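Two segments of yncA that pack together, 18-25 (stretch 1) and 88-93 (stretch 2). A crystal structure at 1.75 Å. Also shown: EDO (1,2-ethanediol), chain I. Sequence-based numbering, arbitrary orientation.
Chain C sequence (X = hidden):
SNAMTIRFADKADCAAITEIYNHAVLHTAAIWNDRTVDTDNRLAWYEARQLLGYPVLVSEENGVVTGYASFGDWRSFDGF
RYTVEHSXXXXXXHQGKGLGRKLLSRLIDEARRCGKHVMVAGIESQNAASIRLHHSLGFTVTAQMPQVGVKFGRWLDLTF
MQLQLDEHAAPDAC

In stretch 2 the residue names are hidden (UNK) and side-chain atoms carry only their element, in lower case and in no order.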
ATOM      1  N   THR C  18       2.409  15.114 -17.945  1.00 19.24           N
ATOM      2  CA  THR C  18       2.011  16.067 -16.906  1.00 19.70           C
ATOM      3  C   THR C  18       0.574  16.542 -17.100  1.00 19.70           C
ATOM      4  O   THR C  18      -0.202  16.578 -16.138  1.00 20.12           O
ATOM      5  CB  THR C  18       2.969  17.288 -16.850  1.00 19.65           C
ATOM      6  OG1 THR C  18       4.315  16.834 -16.651  1.00 20.53           O
ATOM      7  CG2 THR C  18       2.591  18.245 -15.706  1.00 20.47           C
ATOM      8  N   GLU C  19       0.211  16.901 -18.333  1.00 19.07           N
ATOM      9  CA  GLU C  19      -1.169  17.315 -18.611  1.00 19.21           C
ATOM     10  C   GLU C  19      -2.164  16.219 -18.258  1.00 18.19           C
ATOM     11  O   GLU C  19      -3.171  16.484 -17.627  1.00 17.72           O
ATOM     12  CB  GLU C  19      -1.357  17.670 -20.080  1.00 18.72           C
ATOM     13  CG  GLU C  19      -0.745  18.956 -20.491  1.00 22.89           C
ATOM     14  CD  GLU C  19      -1.181  19.341 -21.899  1.00 27.00           C
ATOM     15  OE1 GLU C  19      -1.822  18.495 -22.578  1.00 27.78           O
ATOM     16  OE2 GLU C  19      -0.883  20.481 -22.314  1.00 28.72           O
ATOM     17  N   ILE C  20      -1.875  14.993 -18.694  1.00 17.27           N
ATOM     18  CA  ILE C  20      -2.768  13.864 -18.452  1.00 17.10           C
ATOM     19  C   ILE C  20      -2.859  13.551 -16.941  1.00 17.62           C
ATOM     20  O   ILE C  20      -3.960  13.303 -16.428  1.00 17.97           O
ATOM     21  CB  ILE C  20      -2.356  12.616 -19.260  1.00 16.74           C
ATOM     22  CG1 ILE C  20      -2.484  12.896 -20.763  1.00 15.78           C
ATOM     23  CG2 ILE C  20      -3.215  11.424 -18.856  1.00 18.43           C
ATOM     24  CD1 ILE C  20      -1.658  11.962 -21.668  1.00 14.11           C
ATOM     25  N   TYR C  21      -1.707  13.555 -16.260  1.00 17.97           N
ATOM     26  CA  TYR C  21      -1.635  13.357 -14.786  1.00 18.60           C
ATOM     27  C   TYR C  21      -2.494  14.386 -14.036  1.00 19.07           C
ATOM     28  O   TYR C  21      -3.329  14.019 -13.183  1.00 19.02           O
ATOM     29  CB  TYR C  21      -0.173  13.439 -14.294  1.00 19.13           C
ATOM     30  CG  TYR C  21      -0.022  13.280 -12.796  1.00 20.00           C
ATOM     31  CD1 TYR C  21       0.126  12.013 -12.240  1.00 21.29           C
ATOM     32  CD2 TYR C  21      -0.036  14.390 -11.935  1.00 21.64           C
ATOM     33  CE1 TYR C  21       0.262  11.856 -10.865  1.00 21.73           C
ATOM     34  CE2 TYR C  21       0.114  14.230 -10.544  1.00 22.52           C
ATOM     35  CZ  TYR C  21       0.261  12.952 -10.030  1.00 21.86           C
ATOM     36  OH  TYR C  21       0.393  12.734  -8.663  1.00 22.24           O
ATOM     37  N   ASN C  22      -2.284  15.664 -14.354  1.00 18.89           N
ATOM     38  CA  ASN C  22      -3.028  16.772 -13.737  1.00 19.07           C
ATOM     39  C   ASN C  22      -4.521  16.719 -14.008  1.00 19.30           C
ATOM     40  O   ASN C  22      -5.315  17.025 -13.116  1.00 19.17           O
ATOM     41  CB  ASN C  22      -2.452  18.128 -14.170  1.00 19.38           C
ATOM     42  CG  ASN C  22      -1.115  18.417 -13.513  1.00 19.18           C
ATOM     43  OD1 ASN C  22      -0.771  17.808 -12.492  1.00 20.86           O
ATOM     44  ND2 ASN C  22      -0.355  19.357 -14.087  1.00 19.60           N
ATOM     45  N   HIS C  23      -4.899  16.325 -15.222  1.00 19.56           N
ATOM     46  CA  HIS C  23      -6.306  16.060 -15.511  1.00 20.09           C
ATOM     47  C   HIS C  23      -6.875  14.988 -14.561  1.00 20.10           C
ATOM     48  O   HIS C  23      -7.947  15.178 -13.964  1.00 19.91           O
ATOM     49  CB  HIS C  23      -6.534  15.618 -16.956  1.00 20.15           C
ATOM     50  CG  HIS C  23      -7.909  15.074 -17.182  1.00 20.84           C
ATOM     51  ND1 HIS C  23      -8.179  13.724 -17.216  1.00 21.72           N
ATOM     52  CD2 HIS C  23      -9.105  15.699 -17.278  1.00 19.93           C
ATOM     53  CE1 HIS C  23      -9.480  13.543 -17.362  1.00 20.75           C
ATOM     54  NE2 HIS C  23     -10.062  14.726 -17.416  1.00 23.59           N
ATOM     55  N   ALA C  24      -6.154  13.869 -14.440  1.00 19.49           N
ATOM     56  CA  ALA C  24      -6.591  12.783 -13.555  1.00 19.56           C
ATOM     57  C   ALA C  24      -6.766  13.319 -12.127  1.00 19.58           C
ATOM     58  O   ALA C  24      -7.785  13.058 -11.470  1.00 19.83           O
ATOM     59  CB  ALA C  24      -5.596  11.648 -13.584  1.00 19.76           C
ATOM     60  N   VAL C  25      -5.787  14.101 -11.680  1.00 18.98           N
ATOM     61  CA  VAL C  25      -5.774  14.680 -10.322  1.00 19.25           C
ATOM     62  C   VAL C  25      -6.967  15.616 -10.068  1.00 19.38           C
ATOM     63  O   VAL C  25      -7.627  15.526  -9.031  1.00 19.13           O
ATOM     64  CB  VAL C  25      -4.428  15.440 -10.051  1.00 19.26           C
ATOM     65  CG1 VAL C  25      -4.540  16.390  -8.847  1.00 18.88           C
ATOM     66  CG2 VAL C  25      -3.277  14.446  -9.854  1.00 19.72           C
ATOM     67  N   UNK C  88      -2.556   3.662 -15.342  1.00 17.85           N
ATOM     68  CA  UNK C  88      -2.852   3.861 -16.761  1.00 17.72           C
ATOM     69  C   UNK C  88      -3.823   5.034 -16.862  1.00 18.07           C
ATOM     70  O   UNK C  88      -4.933   4.982 -16.295  1.00 17.83           O
ATOM     71  c   UNK C  88      -3.919   2.841 -18.804  1.00 17.74           C
ATOM     72  c   UNK C  88      -3.490   2.588 -17.381  1.00 18.20           C
ATOM     73  c   UNK C  88      -2.525   1.414 -17.320  1.00 17.75           C
ATOM     74  N   UNK C  89      -3.414   6.092 -17.554  1.00 17.46           N
ATOM     75  CA  UNK C  89      -4.264   7.276 -17.683  1.00 17.59           C
ATOM     76  C   UNK C  89      -4.389   7.657 -19.148  1.00 17.41           C
ATOM     77  O   UNK C  89      -3.392   7.815 -19.852  1.00 17.62           O
ATOM     78  c   UNK C  89      -4.501   7.427 -13.224  1.00 21.75           C
ATOM     79  c   UNK C  89      -4.647   7.758 -14.592  1.00 20.86           C
ATOM     80  c   UNK C  89      -3.545   8.121 -15.371  1.00 19.47           C
ATOM     81  c   UNK C  89      -3.711   8.448 -16.850  1.00 18.64           C
ATOM     82  c   UNK C  89      -2.291   8.168 -14.763  1.00 21.66           C
ATOM     83  c   UNK C  89      -3.255   7.490 -12.652  1.00 22.04           C
ATOM     84  c   UNK C  89      -2.141   7.857 -13.403  1.00 21.59           C
ATOM     85  o   UNK C  89      -3.125   7.168 -11.314  1.00 23.74           O
ATOM     86  N   UNK C  90      -5.626   7.788 -19.602  1.00 16.74           N
ATOM     87  CA  UNK C  90      -5.911   8.198 -20.965  1.00 16.45           C
ATOM     88  C   UNK C  90      -6.337   9.686 -20.984  1.00 16.30           C
ATOM     89  O   UNK C  90      -7.048  10.163 -20.094  1.00 16.23           O
ATOM     90  c   UNK C  90      -7.401   7.720 -22.977  1.00 15.94           C
ATOM     91  c   UNK C  90      -6.409   5.803 -21.648  1.00 15.34           C
ATOM     92  c   UNK C  90      -6.972   7.254 -21.593  1.00 16.22           C
ATOM     93  N   UNK C  91      -5.858  10.411 -21.992  1.00 16.16           N
ATOM     94  CA  UNK C  91      -6.144  11.828 -22.133  1.00 16.28           C
ATOM     95  C   UNK C  91      -7.661  11.961 -22.355  1.00 15.80           C
ATOM     96  O   UNK C  91      -8.241  11.156 -23.095  1.00 15.77           O
ATOM     97  n   UNK C  91      -6.660  14.426 -23.932  1.00 18.98           N
ATOM     98  c   UNK C  91      -4.570  14.811 -23.424  1.00 19.92           C
ATOM     99  c   UNK C  91      -5.367  12.345 -23.335  1.00 16.30           C
ATOM    100  n   UNK C  91      -5.200  15.988 -23.755  1.00 19.70           N
ATOM    101  c   UNK C  91      -6.463  15.730 -24.049  1.00 20.96           C
ATOM    102  c   UNK C  91      -5.485  13.821 -23.542  1.00 18.01           C
ATOM    103  N   UNK C  92      -8.318  12.978 -21.747  1.00 16.08           N
ATOM    104  CA  UNK C  92      -9.778  13.002 -21.877  1.00 15.73           C
ATOM    105  C   UNK C  92     -10.324  13.202 -23.294  1.00 16.75           C
ATOM    106  O   UNK C  92     -11.514  12.963 -23.522  1.00 17.13           O
ATOM    107  c   UNK C  92      -7.829  14.121 -20.950  1.00 15.48           C
ATOM    108  c   UNK C  92     -10.203  14.165 -20.945  1.00 16.20           C
ATOM    109  c   UNK C  92      -9.028  15.056 -20.947  1.00 16.08           C
ATOM    110  N   UNK C  93      -9.484  13.629 -24.230  1.00 16.70           N
ATOM    111  CA  UNK C  93      -9.900  13.786 -25.628  1.00 17.50           C
ATOM    112  C   UNK C  93      -9.838  12.470 -26.395  1.00 18.20           C
ATOM    113  O   UNK C  93     -10.176  12.428 -27.591  1.00 17.93           O
ATOM    114  c   UNK C  93      -9.031  14.837 -26.322  1.00 17.43           C
TER
HETATM  115  C1  EDO I 172     -14.045  10.041 -21.546  1.00 39.72           C
HETATM  116  O1  EDO I 172     -13.728   9.213 -20.439  1.00 39.66           O
HETATM  117  C2  EDO I 172     -12.909  11.037 -21.636  1.00 38.73           C
HETATM  118  O2  EDO I 172     -13.458  12.353 -21.576  1.00 40.40           O
HETATM  119  O   HOH W   1      -3.579  18.300 -24.482  1.00 27.44           O

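Stretch 1 is one continuous segment of helix, and stretch 2 begins in a strand, 88-90, that runs at 95° to the helix, the two axes approaching to 8.4 Å.

Position 88 lies in the strand and carries three side-chain carbons, one bonded to the CA and bearing the other two. This beta-branched hydrocarbon fork stays beyond reach of the helix. The residue is Val88.

At position 89 a single carbon leads to a six-membered carbon ring bearing one oxygen. Its CA-to-CB bond points toward the helix, and its CB lies 3.6 Å from Ile20 CG2, while the CB of Ala24 sits over one face of the ring. A phenol ring on a methylene identifies Tyr89; its CD1 is 4.1 Å from Ala24 CB, an apolar contact.

Position 90 again has three carbons branching at the CB, but here the CA-to-CB bond points away from the helix. Its backbone C is 4.2 Å from Ile20 CG2. The residue is Val90.

Position 91 follows the strand and bears one carbon and a five-membered ring of three carbons and two nitrogens. The ring lies against Ile20 and turns an edge toward Glu19. It is an imidazole, hence His91. Its CD2 lies 3.9 Å from Ile20 CG1. At the ring edge, NE2 stands 4.4 Å from Glu19 OE1, and a water spans this gap: its O donates to Glu19 OE1 at 2.6 Å and hydrogen-bonds His91 NE2 at 2.9 Å. The other nitrogen, ND1, accepts a hydrogen bond from the backbone N of residue 93 at 2.9 Å, tying the imidazole to the chain that follows.

Position 92 has three carbons that close a ring onto its own backbone N. Its CA-to-CB bond points toward the helix, and the ring carbons lie over one face of the His23 ring. Such closure marks Pro92. Its CG lies 3.7 Å from the centroid of the His23 ring and 10° off its normal, a CH-pi contact over the face; CB is 3.6 Å from His23 NE2. The carbonyl O of Pro92 accepts a hydrogen bond from O2 of the bound ethanediol at 2.8 Å.

Position 93 has one side-chain carbon and does not reach the helix. It is Ala93.

The contact, burying 387 Å² in all, has no direct hydrogen bond between the stretches. Ile20, whose CA is 5.4 Å from the CA of His91, packs against Tyr89 and His91, with Ala24 extending the apolar surface. Pro92 on His23 adds a ring contact, and the water between Glu19 and His91 supplies a polar link.

Stretch 2 88-93: VYVHPA
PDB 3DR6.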